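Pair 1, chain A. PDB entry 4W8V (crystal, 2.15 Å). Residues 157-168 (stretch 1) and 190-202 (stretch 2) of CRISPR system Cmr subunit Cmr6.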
# COMPACT_ATOMS: atom_id res chain seq x y z
N LYS A 157 -11.09 1.40 -25.15
CA LYS A 157 -9.98 0.47 -24.98
C LYS A 157 -8.69 1.19 -24.57
O LYS A 157 -8.16 1.98 -25.34
CB LYS A 157 -9.76 -0.32 -26.27
CG LYS A 157 -8.42 -1.03 -26.34
CD LYS A 157 -8.39 -2.02 -27.49
CE LYS A 157 -7.02 -2.63 -27.67
NZ LYS A 157 -6.03 -1.63 -28.14
N PRO A 158 -8.20 0.91 -23.36
CA PRO A 158 -7.04 1.67 -22.84
C PRO A 158 -5.80 1.44 -23.67
O PRO A 158 -5.49 0.31 -24.03
CB PRO A 158 -6.86 1.13 -21.42
CG PRO A 158 -7.48 -0.22 -21.45
CD PRO A 158 -8.62 -0.15 -22.43
N ILE A 159 -5.10 2.52 -23.99
CA ILE A 159 -3.82 2.41 -24.66
C ILE A 159 -2.73 2.11 -23.63
O ILE A 159 -2.45 2.93 -22.75
CB ILE A 159 -3.46 3.68 -25.43
CG1 ILE A 159 -4.49 3.93 -26.54
CG2 ILE A 159 -2.09 3.55 -26.03
CD1 ILE A 159 -4.76 2.71 -27.41
N LEU A 160 -2.12 0.93 -23.76
CA LEU A 160 -1.10 0.46 -22.83
C LEU A 160 0.30 0.61 -23.39
O LEU A 160 0.53 0.31 -24.56
CB LEU A 160 -1.36 -1.00 -22.45
CG LEU A 160 -2.71 -1.27 -21.77
CD1 LEU A 160 -2.83 -2.73 -21.39
CD2 LEU A 160 -2.89 -0.38 -20.56
N GLU A 161 1.24 1.06 -22.56
CA GLU A 161 2.64 1.15 -22.98
C GLU A 161 3.46 0.07 -22.29
O GLU A 161 3.31 -0.19 -21.09
CB GLU A 161 3.22 2.53 -22.67
CG GLU A 161 2.60 3.69 -23.44
CD GLU A 161 2.90 3.64 -24.92
OE1 GLU A 161 3.99 3.18 -25.30
OE2 GLU A 161 2.03 4.07 -25.72
N LEU A 162 4.32 -0.58 -23.07
CA LEU A 162 5.22 -1.61 -22.56
C LEU A 162 6.67 -1.13 -22.48
O LEU A 162 7.25 -0.75 -23.49
CB LEU A 162 5.17 -2.85 -23.46
CG LEU A 162 6.12 -3.95 -22.98
CD1 LEU A 162 5.62 -4.54 -21.67
CD2 LEU A 162 6.27 -5.02 -24.05
N ASP A 163 7.25 -1.15 -21.27
CA ASP A 163 8.64 -0.78 -21.10
C ASP A 163 9.41 -1.81 -20.28
O ASP A 163 8.83 -2.61 -19.56
CB ASP A 163 8.76 0.60 -20.44
CG ASP A 163 8.43 1.72 -21.39
OD1 ASP A 163 9.35 2.19 -22.10
OD2 ASP A 163 7.25 2.14 -21.43
N ILE A 164 10.73 -1.78 -20.39
CA ILE A 164 11.53 -2.71 -19.62
C ILE A 164 12.36 -1.96 -18.58
O ILE A 164 13.02 -0.99 -18.89
CB ILE A 164 12.38 -3.55 -20.56
CG1 ILE A 164 11.44 -4.48 -21.34
CG2 ILE A 164 13.39 -4.37 -19.78
CD1 ILE A 164 11.99 -4.94 -22.63
N MET A 165 12.23 -2.39 -17.33
CA MET A 165 13.02 -1.82 -16.24
C MET A 165 13.58 -2.94 -15.39
O MET A 165 13.13 -4.10 -15.48
CB MET A 165 12.18 -0.87 -15.38
CG MET A 165 11.71 0.39 -16.11
SD MET A 165 10.90 1.61 -15.06
CE MET A 165 9.42 0.73 -14.54
N ASN A 166 14.59 -2.60 -14.59
CA ASN A 166 15.22 -3.52 -13.66
C ASN A 166 14.98 -3.10 -12.22
O ASN A 166 14.76 -1.93 -11.95
CB ASN A 166 16.73 -3.62 -13.93
CG ASN A 166 17.05 -4.27 -15.27
OD1 ASN A 166 16.45 -3.93 -16.29
ND2 ASN A 166 18.00 -5.19 -15.26
N PRO A 167 14.99 -4.05 -11.28
CA PRO A 167 14.80 -3.73 -9.87
C PRO A 167 16.10 -3.34 -9.16
O PRO A 167 17.13 -3.95 -9.37
CB PRO A 167 14.28 -5.03 -9.29
CG PRO A 167 14.96 -6.07 -10.11
CD PRO A 167 15.02 -5.51 -11.50
N HIS A 168 16.01 -2.33 -8.32
CA HIS A 168 17.03 -2.05 -7.34
C HIS A 168 16.41 -2.04 -5.95
O HIS A 168 15.43 -1.33 -5.72
CB HIS A 168 17.73 -0.73 -7.62
CG HIS A 168 18.43 -0.19 -6.41
ND1 HIS A 168 19.54 -0.80 -5.88
CD2 HIS A 168 18.12 0.84 -5.59
CE1 HIS A 168 19.91 -0.14 -4.80
NE2 HIS A 168 19.06 0.85 -4.60
N ILE A 190 18.24 -8.18 -14.13
CA ILE A 190 17.06 -8.93 -14.51
C ILE A 190 16.05 -7.96 -15.10
O ILE A 190 15.52 -7.09 -14.41
CB ILE A 190 16.50 -9.73 -13.31
CG1 ILE A 190 15.11 -10.26 -13.59
CG2 ILE A 190 16.51 -8.89 -12.05
CD1 ILE A 190 14.58 -11.08 -12.44
N PRO A 191 15.84 -8.05 -16.43
CA PRO A 191 14.89 -7.20 -17.14
C PRO A 191 13.44 -7.61 -16.88
O PRO A 191 13.11 -8.77 -16.91
CB PRO A 191 15.26 -7.42 -18.61
CG PRO A 191 15.80 -8.79 -18.64
CD PRO A 191 16.58 -8.92 -17.35
N ILE A 192 12.59 -6.63 -16.61
CA ILE A 192 11.22 -6.91 -16.22
C ILE A 192 10.27 -6.09 -17.08
O ILE A 192 10.50 -4.89 -17.28
CB ILE A 192 10.99 -6.57 -14.71
CG1 ILE A 192 11.87 -7.43 -13.81
CG2 ILE A 192 9.57 -6.75 -14.32
CD1 ILE A 192 11.85 -6.98 -12.34
N PHE A 193 9.23 -6.74 -17.62
CA PHE A 193 8.19 -6.04 -18.37
C PHE A 193 7.31 -5.20 -17.47
O PHE A 193 6.86 -5.66 -16.44
CB PHE A 193 7.30 -7.01 -19.15
CG PHE A 193 7.98 -7.68 -20.30
CD1 PHE A 193 8.23 -6.99 -21.47
CD2 PHE A 193 8.33 -9.01 -20.22
CE1 PHE A 193 8.83 -7.62 -22.54
CE2 PHE A 193 8.93 -9.64 -21.28
CZ PHE A 193 9.18 -8.95 -22.44
N PHE A 194 7.07 -3.97 -17.89
CA PHE A 194 6.16 -3.07 -17.19
C PHE A 194 5.12 -2.52 -18.16
O PHE A 194 5.48 -2.02 -19.23
CB PHE A 194 6.91 -1.90 -16.55
CG PHE A 194 7.53 -2.24 -15.22
CD1 PHE A 194 6.85 -1.98 -14.04
CD2 PHE A 194 8.78 -2.84 -15.15
CE1 PHE A 194 7.42 -2.29 -12.82
CE2 PHE A 194 9.36 -3.16 -13.93
CZ PHE A 194 8.68 -2.88 -12.76
N LEU A 195 3.85 -2.64 -17.79
CA LEU A 195 2.77 -1.99 -18.51
C LEU A 195 2.38 -0.69 -17.83
O LEU A 195 2.18 -0.66 -16.61
CB LEU A 195 1.54 -2.92 -18.59
CG LEU A 195 1.72 -4.14 -19.49
CD1 LEU A 195 0.48 -5.04 -19.40
CD2 LEU A 195 2.00 -3.71 -20.93
N THR A 196 2.29 0.38 -18.60
CA THR A 196 1.78 1.64 -18.06
C THR A 196 0.32 1.77 -18.41
O THR A 196 -0.06 1.67 -19.57
CB THR A 196 2.55 2.87 -18.57
OG1 THR A 196 3.91 2.77 -18.14
CG2 THR A 196 1.94 4.14 -18.01
N VAL A 197 -0.50 1.97 -17.38
CA VAL A 197 -1.95 2.02 -17.48
C VAL A 197 -2.39 3.47 -17.47
O VAL A 197 -1.93 4.24 -16.64
CB VAL A 197 -2.62 1.25 -16.32
CG1 VAL A 197 -4.15 1.48 -16.30
CG2 VAL A 197 -2.27 -0.22 -16.40
N PRO A 198 -3.27 3.86 -18.42
CA PRO A 198 -3.59 5.29 -18.50
C PRO A 198 -4.46 5.77 -17.34
O PRO A 198 -4.90 4.97 -16.52
CB PRO A 198 -4.34 5.42 -19.84
CG PRO A 198 -4.80 4.04 -20.18
CD PRO A 198 -3.81 3.09 -19.56
N LYS A 199 -4.70 7.07 -17.28
CA LYS A 199 -5.59 7.63 -16.26
C LYS A 199 -7.03 7.19 -16.51
O LYS A 199 -7.38 6.83 -17.62
CB LYS A 199 -5.51 9.15 -16.24
CG LYS A 199 -4.13 9.74 -16.23
CD LYS A 199 -4.20 11.25 -16.39
CE LYS A 199 -2.83 11.88 -16.29
NZ LYS A 199 -2.94 13.35 -16.36
N ASP A 200 -7.84 7.24 -15.46
CA ASP A 200 -9.28 6.96 -15.52
C ASP A 200 -9.59 5.53 -15.89
O ASP A 200 -10.54 5.25 -16.62
CB ASP A 200 -9.98 7.91 -16.49
CG ASP A 200 -9.93 9.34 -16.02
OD1 ASP A 200 -10.17 9.58 -14.82
OD2 ASP A 200 -9.64 10.22 -16.86
N VAL A 201 -8.78 4.61 -15.39
CA VAL A 201 -9.07 3.20 -15.49
C VAL A 201 -9.64 2.76 -14.14
O VAL A 201 -9.07 3.08 -13.10
CB VAL A 201 -7.83 2.40 -15.88
CG1 VAL A 201 -8.10 0.91 -15.81
CG2 VAL A 201 -7.35 2.82 -17.29
N PRO A 202 -10.80 2.10 -14.16
CA PRO A 202 -11.47 1.77 -12.90
C PRO A 202 -11.00 0.46 -12.27
O PRO A 202 -10.87 -0.54 -12.97
CB PRO A 202 -12.94 1.66 -13.31
CG PRO A 202 -12.91 1.34 -14.76
CD PRO A 202 -11.67 1.93 -15.33

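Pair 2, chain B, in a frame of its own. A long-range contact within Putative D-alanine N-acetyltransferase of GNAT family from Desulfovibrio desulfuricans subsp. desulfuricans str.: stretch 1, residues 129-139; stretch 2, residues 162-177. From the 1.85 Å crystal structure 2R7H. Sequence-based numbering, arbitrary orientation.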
# COMPACT_ATOMS: atom_id res chain seq x y z
N ARG B 129 -2.63 16.27 -6.39
CA ARG B 129 -3.43 16.98 -5.41
C ARG B 129 -2.94 16.70 -4.00
O ARG B 129 -2.98 17.60 -3.18
CB ARG B 129 -4.88 16.45 -5.46
CG ARG B 129 -5.54 16.51 -6.84
CD ARG B 129 -6.91 15.80 -6.91
NE ARG B 129 -6.81 14.38 -6.57
CZ ARG B 129 -7.18 13.83 -5.42
NH1 ARG B 129 -7.74 14.54 -4.44
NH2 ARG B 129 -7.03 12.54 -5.24
N LEU B 130 -2.52 15.45 -3.73
CA LEU B 130 -2.12 15.01 -2.39
C LEU B 130 -0.83 14.26 -2.32
O LEU B 130 -0.52 13.55 -3.23
CB LEU B 130 -3.18 14.05 -1.85
CG LEU B 130 -4.58 14.63 -1.63
CD1 LEU B 130 -5.65 13.52 -1.40
CD2 LEU B 130 -4.43 15.57 -0.50
N LEU B 131 -0.11 14.44 -1.22
CA LEU B 131 1.12 13.70 -0.97
C LEU B 131 0.93 13.14 0.42
O LEU B 131 0.70 13.91 1.37
CB LEU B 131 2.38 14.57 -0.97
CG LEU B 131 3.72 13.86 -0.70
CD1 LEU B 131 3.96 12.78 -1.72
CD2 LEU B 131 4.92 14.84 -0.65
N PHE B 132 1.02 11.81 0.52
CA PHE B 132 0.89 11.14 1.79
C PHE B 132 2.22 10.58 2.26
O PHE B 132 3.02 10.17 1.46
CB PHE B 132 -0.14 10.00 1.72
CG PHE B 132 -1.55 10.46 1.64
CD1 PHE B 132 -2.22 10.88 2.79
CD2 PHE B 132 -2.20 10.55 0.43
CE1 PHE B 132 -3.49 11.30 2.70
CE2 PHE B 132 -3.44 10.99 0.34
CZ PHE B 132 -4.12 11.36 1.49
N ALA B 133 2.44 10.64 3.58
CA ALA B 133 3.62 10.06 4.25
C ALA B 133 3.13 9.25 5.44
O ALA B 133 2.30 9.69 6.20
CB ALA B 133 4.64 11.15 4.70
N GLU B 134 3.71 8.09 5.65
CA GLU B 134 3.33 7.22 6.78
C GLU B 134 4.52 7.03 7.68
O GLU B 134 5.63 6.88 7.20
CB GLU B 134 2.92 5.84 6.27
CG GLU B 134 1.82 5.88 5.29
CD GLU B 134 1.35 4.51 4.88
OE1 GLU B 134 2.15 3.55 4.89
OE2 GLU B 134 0.18 4.40 4.51
N THR B 135 4.31 7.07 9.00
CA THR B 135 5.39 6.81 9.90
C THR B 135 4.86 6.10 11.14
O THR B 135 3.65 5.84 11.27
CB THR B 135 6.23 8.08 10.22
OG1 THR B 135 7.44 7.68 10.86
CG2 THR B 135 5.46 9.07 11.09
N SER B 136 5.78 5.77 12.03
CA SER B 136 5.47 5.07 13.27
C SER B 136 5.18 6.05 14.40
O SER B 136 5.64 7.18 14.42
CB SER B 136 6.62 4.14 13.65
OG SER B 136 6.49 3.69 14.96
N GLY B 137 4.40 5.59 15.36
CA GLY B 137 4.04 6.41 16.52
C GLY B 137 4.97 6.28 17.72
O GLY B 137 4.70 6.93 18.74
N ILE B 138 6.04 5.46 17.60
CA ILE B 138 7.00 5.25 18.69
C ILE B 138 7.95 6.44 18.90
O ILE B 138 8.18 7.24 17.98
CB ILE B 138 7.80 3.89 18.59
CG1 ILE B 138 8.78 3.85 17.42
CG2 ILE B 138 6.87 2.70 18.58
CD1 ILE B 138 9.54 2.51 17.34
N ARG B 139 8.51 6.54 20.11
CA ARG B 139 9.44 7.63 20.50
C ARG B 139 10.54 7.92 19.46
O ARG B 139 10.75 9.08 19.08
CB ARG B 139 10.07 7.32 21.88
N PHE B 162 -0.54 -0.97 14.26
CA PHE B 162 -0.41 -1.42 12.90
C PHE B 162 0.84 -2.23 12.64
O PHE B 162 0.76 -3.34 12.07
CB PHE B 162 -0.47 -0.19 11.98
CG PHE B 162 -0.44 -0.52 10.53
CD1 PHE B 162 -1.62 -0.73 9.85
CD2 PHE B 162 0.75 -0.57 9.83
CE1 PHE B 162 -1.62 -1.04 8.52
CE2 PHE B 162 0.76 -0.86 8.48
CZ PHE B 162 -0.44 -1.10 7.83
N TYR B 163 1.98 -1.73 13.08
CA TYR B 163 3.25 -2.46 12.83
C TYR B 163 3.50 -3.60 13.80
O TYR B 163 4.03 -4.63 13.39
CB TYR B 163 4.44 -1.52 12.82
CG TYR B 163 4.36 -0.41 11.81
CD1 TYR B 163 4.59 -0.64 10.46
CD2 TYR B 163 4.10 0.89 12.21
CE1 TYR B 163 4.55 0.37 9.54
CE2 TYR B 163 4.08 1.94 11.28
CZ TYR B 163 4.31 1.67 9.94
OH TYR B 163 4.25 2.69 9.02
N ARG B 164 3.12 -3.42 15.06
CA ARG B 164 3.23 -4.42 16.13
C ARG B 164 2.55 -3.81 17.34
O ARG B 164 2.19 -2.63 17.31
CB ARG B 164 4.68 -4.81 16.46
CG ARG B 164 5.60 -3.67 16.89
CD ARG B 164 7.09 -4.06 17.09
NE ARG B 164 7.62 -4.67 15.87
CZ ARG B 164 7.93 -4.01 14.73
NH1 ARG B 164 7.78 -2.68 14.62
NH2 ARG B 164 8.38 -4.70 13.68
N ALA B 165 2.40 -4.60 18.41
CA ALA B 165 1.78 -4.12 19.63
C ALA B 165 2.51 -2.84 20.10
O ALA B 165 3.72 -2.79 20.10
CB ALA B 165 1.83 -5.22 20.73
N GLY B 166 1.75 -1.79 20.41
CA GLY B 166 2.33 -0.51 20.81
C GLY B 166 2.99 0.33 19.71
O GLY B 166 3.50 1.40 20.01
N ASP B 167 2.96 -0.11 18.44
CA ASP B 167 3.58 0.62 17.33
C ASP B 167 2.50 0.98 16.27
O ASP B 167 2.18 0.21 15.39
CB ASP B 167 4.71 -0.22 16.75
CG ASP B 167 5.59 0.56 15.81
OD1 ASP B 167 5.19 1.63 15.33
OD2 ASP B 167 6.72 0.10 15.55
N ASP B 168 1.96 2.18 16.40
CA ASP B 168 0.91 2.70 15.55
C ASP B 168 1.43 3.29 14.26
O ASP B 168 2.57 3.76 14.24
CB ASP B 168 0.19 3.84 16.26
CG ASP B 168 -0.42 3.42 17.59
OD1 ASP B 168 -0.54 2.21 17.87
OD2 ASP B 168 -0.77 4.35 18.34
N LYS B 169 0.61 3.26 13.20
CA LYS B 169 0.99 3.88 11.94
C LYS B 169 0.25 5.18 11.94
O LYS B 169 -0.96 5.16 12.19
CB LYS B 169 0.55 3.07 10.70
CG LYS B 169 1.03 3.76 9.37
CD LYS B 169 0.96 2.87 8.17
CE LYS B 169 -0.38 2.59 7.71
NZ LYS B 169 -0.31 1.91 6.36
N ILE B 170 0.95 6.29 11.67
CA ILE B 170 0.33 7.62 11.59
C ILE B 170 0.43 8.00 10.11
O ILE B 170 1.51 7.88 9.52
CB ILE B 170 0.98 8.73 12.45
CG1 ILE B 170 0.93 8.42 13.96
CG2 ILE B 170 0.22 10.08 12.24
CD1 ILE B 170 1.66 7.26 14.38
N ILE B 171 -0.69 8.44 9.53
CA ILE B 171 -0.74 8.82 8.11
C ILE B 171 -0.87 10.33 8.07
O ILE B 171 -1.83 10.91 8.64
CB ILE B 171 -1.88 8.15 7.31
CG1 ILE B 171 -1.81 6.61 7.43
CG2 ILE B 171 -1.77 8.54 5.83
CD1 ILE B 171 -2.98 5.83 6.79
N TYR B 172 0.13 10.96 7.44
CA TYR B 172 0.25 12.39 7.29
C TYR B 172 -0.17 12.78 5.90
O TYR B 172 0.20 12.16 4.92
CB TYR B 172 1.70 12.84 7.59
CG TYR B 172 2.01 12.90 9.06
CD1 TYR B 172 1.63 14.01 9.81
CD2 TYR B 172 2.69 11.88 9.69
CE1 TYR B 172 1.89 14.08 11.16
CE2 TYR B 172 2.96 11.96 11.04
CZ TYR B 172 2.56 13.04 11.76
OH TYR B 172 2.82 13.07 13.10
N ARG B 173 -0.92 13.85 5.81
CA ARG B 173 -1.45 14.35 4.55
C ARG B 173 -0.89 15.74 4.18
O ARG B 173 -0.85 16.61 5.03
CB ARG B 173 -2.96 14.55 4.79
CG ARG B 173 -3.79 15.06 3.62
CD ARG B 173 -5.04 15.65 4.16
NE ARG B 173 -5.91 16.10 3.09
CZ ARG B 173 -6.72 15.31 2.40
NH1 ARG B 173 -6.73 13.98 2.60
NH2 ARG B 173 -7.47 15.85 1.46
N LEU B 174 -0.48 15.93 2.92
CA LEU B 174 -0.08 17.28 2.45
C LEU B 174 -0.90 17.57 1.21
O LEU B 174 -0.86 16.82 0.25
CB LEU B 174 1.39 17.37 2.08
CG LEU B 174 1.95 18.75 1.67
CD1 LEU B 174 2.03 19.68 2.85
CD2 LEU B 174 3.33 18.59 1.12
N GLU B 175 -1.69 18.63 1.24
CA GLU B 175 -2.47 19.06 0.07
C GLU B 175 -1.48 19.87 -0.73
O GLU B 175 -0.86 20.83 -0.21
CB GLU B 175 -3.69 19.87 0.47
CG GLU B 175 -4.65 19.02 1.30
CD GLU B 175 -5.92 19.70 1.69
OE1 GLU B 175 -6.21 20.79 1.18
OE2 GLU B 175 -6.65 19.11 2.53
N VAL B 176 -1.29 19.45 -1.97
CA VAL B 176 -0.33 20.01 -2.95
C VAL B 176 -0.93 21.00 -3.99
O VAL B 176 -0.21 21.80 -4.60
CB VAL B 176 0.46 18.81 -3.60
CG1 VAL B 176 0.72 19.00 -5.02
CG2 VAL B 176 1.73 18.47 -2.77
N ALA B 177 -2.25 20.96 -4.16
CA ALA B 177 -2.92 21.82 -5.10
C ALA B 177 -4.32 22.04 -4.56
O ALA B 177 -4.51 22.01 -3.33
CB ALA B 177 -2.96 21.16 -6.48
OXT ALA B 177 -5.29 22.25 -5.31
O HOH W 1 4.44 2.12 6.43

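Both pairs set two antiparallel strands side by side, their axes approaching to 4.7 Å in pair 1 and 4.6 Å in pair 2, and the central 14 residues superpose with an RMSD of 0.5 Å. The register matches too: Glu A161 opposite Thr A196 falls on Ala B133 opposite Tyr B172, and Asp A163 opposite Phe A194 falls on Thr B135 opposite Ile B170. Both are hydrogen-bonded pairs. Phe A194 N gives to Asp A163 O at 2.8 Å and Asp A163 N to Phe A194 O at 2.8 Å; in pair 2, Ile B170 N gives to Thr B135 O at 2.8 Å and Thr B135 N to Ile B170 O at 3.0 Å. Between these rungs lie non-hydrogen-bonded pairs, where Leu A162 CA lies 3.4 Å from Phe A194 O and Glu B134 CA 3.4 Å from Ile B170 O, as CA-H...O contacts.

What the frame leaves free is side-chain chemistry. On the face carrying Leu A162, Ile A164, Phe A193 and Leu A195, pair 1 is apolar: Leu A162 CD1 lies 3.6 Å from Phe A193 CD1 and 3.8 Å from Leu A195 CD2. In pair 2, Glu B134 takes the place of Leu A162 and Lys B169 that of Phe A193, and the diagonal becomes a salt bridge, Glu B134 OE2 to Lys B169 NZ at 3.1 Å, a weak hydrogen bond. A water adds a link, donating to Glu B134 OE1 at 3.1 Å and lying 2.7 Å from Tyr B163 OH. One step along, Ile A164 CG2 packs on Pro A191 CB at 3.8 Å; at the matching positions Ser B136 OG donates to Asp B167 OD1 at a very short 2.5 Å.

On the other face, Met A165 falls on Gly B137. Met A165 CE sits over the face of the Phe A194 ring, 3.6 Å from Phe A194 CG. With no side chain at Gly B137, Ile B170, at the position of Phe A194, brings its CD1 to 3.3 Å from Gly B137 CA; an ideal CB there would lie only 3.0 Å from Ile B170 CD1. The lesson is one of complementary volume: a long side chain can cover a ring, or a bare backbone can receive a branched one. Leu A160 and Phe B132 also coincide, each making apolar contact with the facing stretch, Leu A160 CD2 to Pro A198 CD at 3.7 Å and Phe B132 CD1 to Ile B171 CG2 at 3.9 Å.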